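Local coordinates for Lmo0181 protein (Listeria monocytogenes serovar 1/2a, PDB 5F7V) that binds the cyclic glucan cycloalternan and probably hands it to an ABC transporter as the membrane-anchored, extracellular solute-binding component, at residues L29-K34 / A311-D316; Y121-S126 / A296-A301. One frame throughout, in Å; residues are numbered along the deposited sequence.

Interaction 1 of 2, residues L29-K34 / A311-D316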
loop_
_atom_site.group_PDB
_atom_site.type_symbol
_atom_site.label_atom_id
_atom_site.label_comp_id
_atom_site.label_asym_id
_atom_site.label_seq_id
_atom_site.Cartn_x
_atom_site.Cartn_y
_atom_site.Cartn_z
ATOM N N LEU A 29 12.107 6.159 11.592
ATOM C CA LEU A 29 11.315 7.328 11.948
ATOM C C LEU A 29 11.957 8.066 13.116
ATOM O O LEU A 29 11.988 9.302 13.117
ATOM C CB LEU A 29 9.877 6.945 12.295
ATOM C CG LEU A 29 8.955 8.120 12.675
ATOM C CD1 LEU A 29 8.853 9.243 11.665
ATOM C CD2 LEU A 29 7.597 7.512 12.992
ATOM N N ASP A 30 12.452 7.338 14.101
ATOM C CA ASP A 30 13.135 7.985 15.229
ATOM C C ASP A 30 14.338 8.826 14.769
ATOM O O ASP A 30 14.530 9.946 15.266
ATOM C CB ASP A 30 13.556 6.983 16.296
ATOM C CG ASP A 30 12.377 6.307 17.029
ATOM O OD1 ASP A 30 11.231 6.742 16.833
ATOM O OD2 ASP A 30 12.588 5.342 17.803
ATOM N N GLU A 31 15.117 8.314 13.825
ATOM C CA GLU A 31 16.240 9.062 13.288
ATOM C C GLU A 31 15.769 10.294 12.532
ATOM O O GLU A 31 16.367 11.346 12.684
ATOM C CB GLU A 31 17.077 8.183 12.374
ATOM C CG GLU A 31 18.446 8.780 12.153
ATOM C CD GLU A 31 19.321 7.944 11.245
ATOM O OE1 GLU A 31 18.955 6.786 10.918
ATOM O OE2 GLU A 31 20.384 8.514 10.895
ATOM N N MET A 32 14.686 10.196 11.762
ATOM C CA MET A 32 14.135 11.383 11.119
ATOM C C MET A 32 13.693 12.448 12.125
ATOM O O MET A 32 13.986 13.620 11.932
ATOM C CB MET A 32 12.958 10.998 10.248
ATOM C CG MET A 32 13.372 10.167 9.050
ATOM S SD MET A 32 11.910 9.746 8.101
ATOM C CE MET A 32 12.592 8.644 6.877
ATOM N N VAL A 33 13.037 12.025 13.198
ATOM C CA VAL A 33 12.610 12.975 14.236
ATOM C C VAL A 33 13.833 13.647 14.879
ATOM O O VAL A 33 13.826 14.877 15.078
ATOM C CB VAL A 33 11.663 12.327 15.274
ATOM C CG1 VAL A 33 11.413 13.205 16.493
ATOM C CG2 VAL A 33 10.367 11.940 14.563
ATOM N N LYS A 34 14.860 12.875 15.204
ATOM C CA LYS A 34 16.074 13.437 15.770
ATOM C C LYS A 34 16.685 14.494 14.848
ATOM O O LYS A 34 17.144 15.536 15.300
ATOM C CB LYS A 34 17.090 12.328 16.040
ATOM C CG LYS A 34 18.492 12.752 16.489
ATOM C CD LYS A 34 19.512 11.630 16.605
ATOM C CE LYS A 34 19.871 10.989 15.261
ATOM N NZ LYS A 34 20.829 9.898 15.474
ATOM N N ALA A 311 15.351 11.691 3.381
ATOM C CA ALA A 311 15.306 10.806 2.213
ATOM C C ALA A 311 16.436 9.797 2.319
ATOM O O ALA A 311 16.215 8.640 2.032
ATOM C CB ALA A 311 15.368 11.581 0.906
ATOM N N LYS A 312 17.611 10.239 2.753
ATOM C CA LYS A 312 18.733 9.302 2.888
ATOM C C LYS A 312 18.479 8.261 3.971
ATOM O O LYS A 312 18.867 7.096 3.782
ATOM C CB LYS A 312 20.001 10.064 3.226
ATOM C CG LYS A 312 20.502 10.853 2.038
ATOM C CD LYS A 312 21.507 11.899 2.471
ATOM C CE LYS A 312 22.253 12.477 1.284
ATOM N NZ LYS A 312 23.082 13.636 1.699
ATOM N N ILE A 313 17.846 8.647 5.077
ATOM C CA ILE A 313 17.466 7.699 6.117
ATOM C C ILE A 313 16.475 6.672 5.577
ATOM O O ILE A 313 16.612 5.485 5.840
ATOM C CB ILE A 313 16.895 8.425 7.344
ATOM C CG1 ILE A 313 17.964 9.252 8.075
ATOM C CG2 ILE A 313 16.242 7.456 8.320
ATOM C CD1 ILE A 313 17.347 10.299 8.984
ATOM N N ARG A 314 15.490 7.170 4.839
ATOM C CA ARG A 314 14.467 6.320 4.280
ATOM C C ARG A 314 15.089 5.263 3.370
ATOM O O ARG A 314 14.730 4.102 3.444
ATOM C CB ARG A 314 13.475 7.205 3.529
ATOM C CG ARG A 314 12.324 6.386 3.021
ATOM C CD ARG A 314 11.187 7.232 2.522
ATOM N NE ARG A 314 10.482 7.964 3.558
ATOM C CZ ARG A 314 9.481 7.488 4.287
ATOM N NH1 ARG A 314 8.904 8.319 5.133
ATOM N NH2 ARG A 314 9.041 6.243 4.146
ATOM N N ILE A 315 15.936 5.716 2.455
ATOM C CA ILE A 315 16.644 4.847 1.540
ATOM C C ILE A 315 17.478 3.815 2.288
ATOM O O ILE A 315 17.425 2.613 1.989
ATOM C CB ILE A 315 17.473 5.678 0.534
ATOM C CG1 ILE A 315 16.612 6.465 -0.459
ATOM C CG2 ILE A 315 18.515 4.806 -0.171
ATOM C CD1 ILE A 315 15.928 5.661 -1.549
ATOM N N ASP A 316 18.239 4.289 3.258
ATOM C CA ASP A 316 19.080 3.359 4.014
ATOM C C ASP A 316 18.315 2.245 4.712
ATOM O O ASP A 316 18.838 1.138 4.867
ATOM C CB ASP A 316 19.900 4.111 5.073
ATOM C CG ASP A 316 20.974 3.238 5.655
ATOM O OD1 ASP A 316 21.787 2.683 4.885
ATOM O OD2 ASP A 316 20.968 3.089 6.893
#
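Two flat groups mark the flanks of this helix pair, the Glu31 carboxylate against Ile313 and the Arg314 guanidinium near Met32. Ile313 CG1 lies almost straight over one face of the carboxylate, 3.7 Å from Glu31 CD and nearly equidistant from the two oxygens, so the acid meets its neighbour broadside. An extended chain from CG onward, with chi1 at -162°, stretches Glu31 across the branches of Ile313; Ile313 CD1 comes 3.7 Å from Glu31 CG, and Ile313 CG2 is 3.8 Å from Glu31 OE1. The guanidinium is approached obliquely by Met32 CE, which is 4.0 Å from Arg314 NE but packs more closely on the aliphatic root of that side chain, 3.7 Å from Arg314 CB.

Between these flanks, Ile313 and Met32 form the apolar centre. Their side chains run past one another in opposite directions, Met32 CG being 4.0 Å from Ile313 CD1. The long unbranched Met32 chain is what brings its methyl across to Arg314, even though its CB does not aim directly at the partner helix. This is an antiparallel helix pair, its axes at 166° with a closest approach of 9.6 Å and no polar bond between the two segments; it joins helix 27-39 near the N-terminus to helix 308-316 far along the chain in the solute-binding-protein fold.

Beyond this pair, Arg314 NH1 is partnered by Glu125, while NH2 donates to Trp319 O and the group also makes a cation-pi contact with the Trp319 ring. Met32 and Leu29 touch Trp319 as well. Helix 27-39 is backed by strand 43-49, where Leu29 and Val33 rest on Val47, whereas helix 308-316 is covered by helix 327-335 through Ile315 and by Pro322 of strand 321-322.

Interaction 2 of 2, residues Y121-S126 / A296-A301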
loop_
_atom_site.group_PDB
_atom_site.type_symbol
_atom_site.label_atom_id
_atom_site.label_comp_id
_atom_site.label_asym_id
_atom_site.label_seq_id
_atom_site.Cartn_x
_atom_site.Cartn_y
_atom_site.Cartn_z
ATOM N N TYR A 121 -3.597 19.371 0.252
ATOM C CA TYR A 121 -4.023 19.143 1.636
ATOM C C TYR A 121 -3.142 18.134 2.384
ATOM O O TYR A 121 -3.439 17.714 3.522
ATOM C CB TYR A 121 -5.476 18.687 1.717
ATOM C CG TYR A 121 -6.522 19.749 1.542
ATOM C CD1 TYR A 121 -6.960 20.538 2.603
ATOM C CD2 TYR A 121 -7.083 19.936 0.309
ATOM C CE1 TYR A 121 -7.935 21.499 2.453
ATOM C CE2 TYR A 121 -8.059 20.897 0.126
ATOM C CZ TYR A 121 -8.487 21.668 1.194
ATOM O OH TYR A 121 -9.482 22.606 1.024
ATOM N N GLY A 122 -2.037 17.738 1.766
ATOM C CA GLY A 122 -1.079 16.862 2.455
ATOM C C GLY A 122 0.250 17.015 1.770
ATOM O O GLY A 122 0.288 17.404 0.617
ATOM N N MET A 123 1.321 16.732 2.493
ATOM C CA MET A 123 2.669 16.642 1.923
ATOM C C MET A 123 3.051 15.184 1.773
ATOM O O MET A 123 3.010 14.406 2.705
ATOM C CB MET A 123 3.654 17.355 2.840
ATOM C CG MET A 123 3.360 18.832 2.987
ATOM S SD MET A 123 3.658 19.821 1.493
ATOM C CE MET A 123 5.386 20.218 1.650
ATOM N N VAL A 124 3.460 14.842 0.554
ATOM C CA VAL A 124 3.760 13.448 0.269
ATOM C C VAL A 124 5.008 13.003 0.996
ATOM O O VAL A 124 6.044 13.662 0.959
ATOM C CB VAL A 124 3.879 13.178 -1.242
ATOM C CG1 VAL A 124 4.943 14.040 -1.909
ATOM C CG2 VAL A 124 4.138 11.704 -1.463
ATOM N N GLU A 125 4.900 11.880 1.678
ATOM C CA GLU A 125 5.948 11.337 2.539
ATOM C C GLU A 125 6.684 10.175 1.895
ATOM O O GLU A 125 7.909 10.041 2.037
ATOM C CB GLU A 125 5.283 10.883 3.852
ATOM C CG GLU A 125 6.213 10.210 4.802
ATOM C CD GLU A 125 5.527 9.328 5.805
ATOM O OE1 GLU A 125 4.248 9.181 5.681
ATOM O OE2 GLU A 125 6.235 8.808 6.662
ATOM N N SER A 126 5.964 9.310 1.207
ATOM C CA SER A 126 6.579 8.142 0.596
ATOM C C SER A 126 5.660 7.589 -0.474
ATOM O O SER A 126 4.477 7.913 -0.544
ATOM C CB SER A 126 6.886 7.058 1.619
ATOM O OG SER A 126 5.718 6.464 2.151
ATOM N N ALA A 296 4.405 24.856 12.712
ATOM C CA ALA A 296 5.324 23.814 13.163
ATOM C C ALA A 296 4.979 22.456 12.560
ATOM O O ALA A 296 5.849 21.697 12.164
ATOM C CB ALA A 296 5.311 23.722 14.677
ATOM N N ALA A 297 3.697 22.116 12.483
ATOM C CA ALA A 297 3.245 20.843 11.889
ATOM C C ALA A 297 3.591 20.787 10.419
ATOM O O ALA A 297 4.067 19.763 9.932
ATOM C CB ALA A 297 1.765 20.668 12.138
ATOM N N PHE A 298 3.376 21.899 9.714
ATOM C CA PHE A 298 3.775 22.001 8.339
ATOM C C PHE A 298 5.265 21.835 8.140
ATOM O O PHE A 298 5.706 21.159 7.204
ATOM C CB PHE A 298 3.301 23.318 7.708
ATOM C CG PHE A 298 3.775 23.443 6.297
ATOM C CD1 PHE A 298 3.154 22.709 5.291
ATOM C CD2 PHE A 298 4.903 24.171 5.992
ATOM C CE1 PHE A 298 3.648 22.752 3.993
ATOM C CE2 PHE A 298 5.367 24.227 4.696
ATOM C CZ PHE A 298 4.726 23.529 3.683
ATOM N N LYS A 299 6.062 22.420 9.033
ATOM C CA LYS A 299 7.517 22.277 8.881
ATOM C C LYS A 299 7.914 20.804 9.009
ATOM O O LYS A 299 8.783 20.309 8.288
ATOM C CB LYS A 299 8.266 23.092 9.909
ATOM C CG LYS A 299 8.290 24.569 9.589
ATOM C CD LYS A 299 9.012 25.269 10.724
ATOM C CE LYS A 299 9.029 26.744 10.551
ATOM N NZ LYS A 299 9.664 27.107 9.271
ATOM N N PHE A 300 7.295 20.090 9.935
ATOM C CA PHE A 300 7.570 18.670 10.061
ATOM C C PHE A 300 7.080 17.912 8.814
ATOM O O PHE A 300 7.824 17.060 8.282
ATOM C CB PHE A 300 6.894 18.116 11.315
ATOM C CG PHE A 300 7.126 16.636 11.481
ATOM C CD1 PHE A 300 8.405 16.175 11.748
ATOM C CD2 PHE A 300 6.106 15.711 11.254
ATOM C CE1 PHE A 300 8.646 14.809 11.862
ATOM C CE2 PHE A 300 6.341 14.371 11.391
ATOM C CZ PHE A 300 7.605 13.914 11.678
ATOM N N ALA A 301 5.870 18.186 8.317
ATOM C CA ALA A 301 5.392 17.556 7.098
ATOM C C ALA A 301 6.296 17.800 5.913
ATOM O O ALA A 301 6.556 16.893 5.105
ATOM C CB ALA A 301 3.955 17.992 6.786
HETATM O O HOH W 1 5.427 14.299 4.418
#
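Met123 supplies the whole strand side of the close packing against Phe298 and Ala301, one helical turn apart. Its CB points at the helix, and Met123 CG lies 3.9 Å from Ala301 CB. Bends at chi2 (-69°) and chi3 (-87°) turn SD and CE towards the CE1-CZ side of the Phe298 ring, approaching it obliquely, with Met123 SD and CE each 3.9 Å from Phe298 CE1. The sulfur is 5.1 Å from the ring centroid and 69° off the ring normal, a Met-aromatic contact.

The main-chain side, at the carbonyl of Ala301, is looser: a water sits there instead of direct contact between the two carbonyls. Water 1 donates to Met123 O at 3.0 Å and to Ala301 O at 2.9 Å, and so bridges strand and helix within a buried, otherwise apolar contact. Further along the strand, Glu125 and Ser126 both face Asn283 in a classic beta bulge. Helix 294-306 lying on strand 119-135 fits the alpha/beta layering of the lobes in the periplasmic-binding-protein fold, the clan to which this family belongs.

Overall arrangement
Both segments of interaction 2 fall in the chain between residues 34 and 311, which interaction 1 brings together; the two centres are 15 Å apart. Helix 294-306 is followed directly by helix 308-316, so one continuous run of chain serves both contacts. Their direct junction is a salt bridge from Arg314 NH1 to Glu125 OE2, 3.1 Å long; Arg314 NH2 also packs 3.4 Å from Ser126 CB. A second, looser meeting brings Val33 CG2 to 4.3 Å from Phe300 CE1. The Arg314 side chain is about 8 Å from a bound glucose unit of the glycan, which puts this junction near the sugar pocket, consistent with a second-shell position.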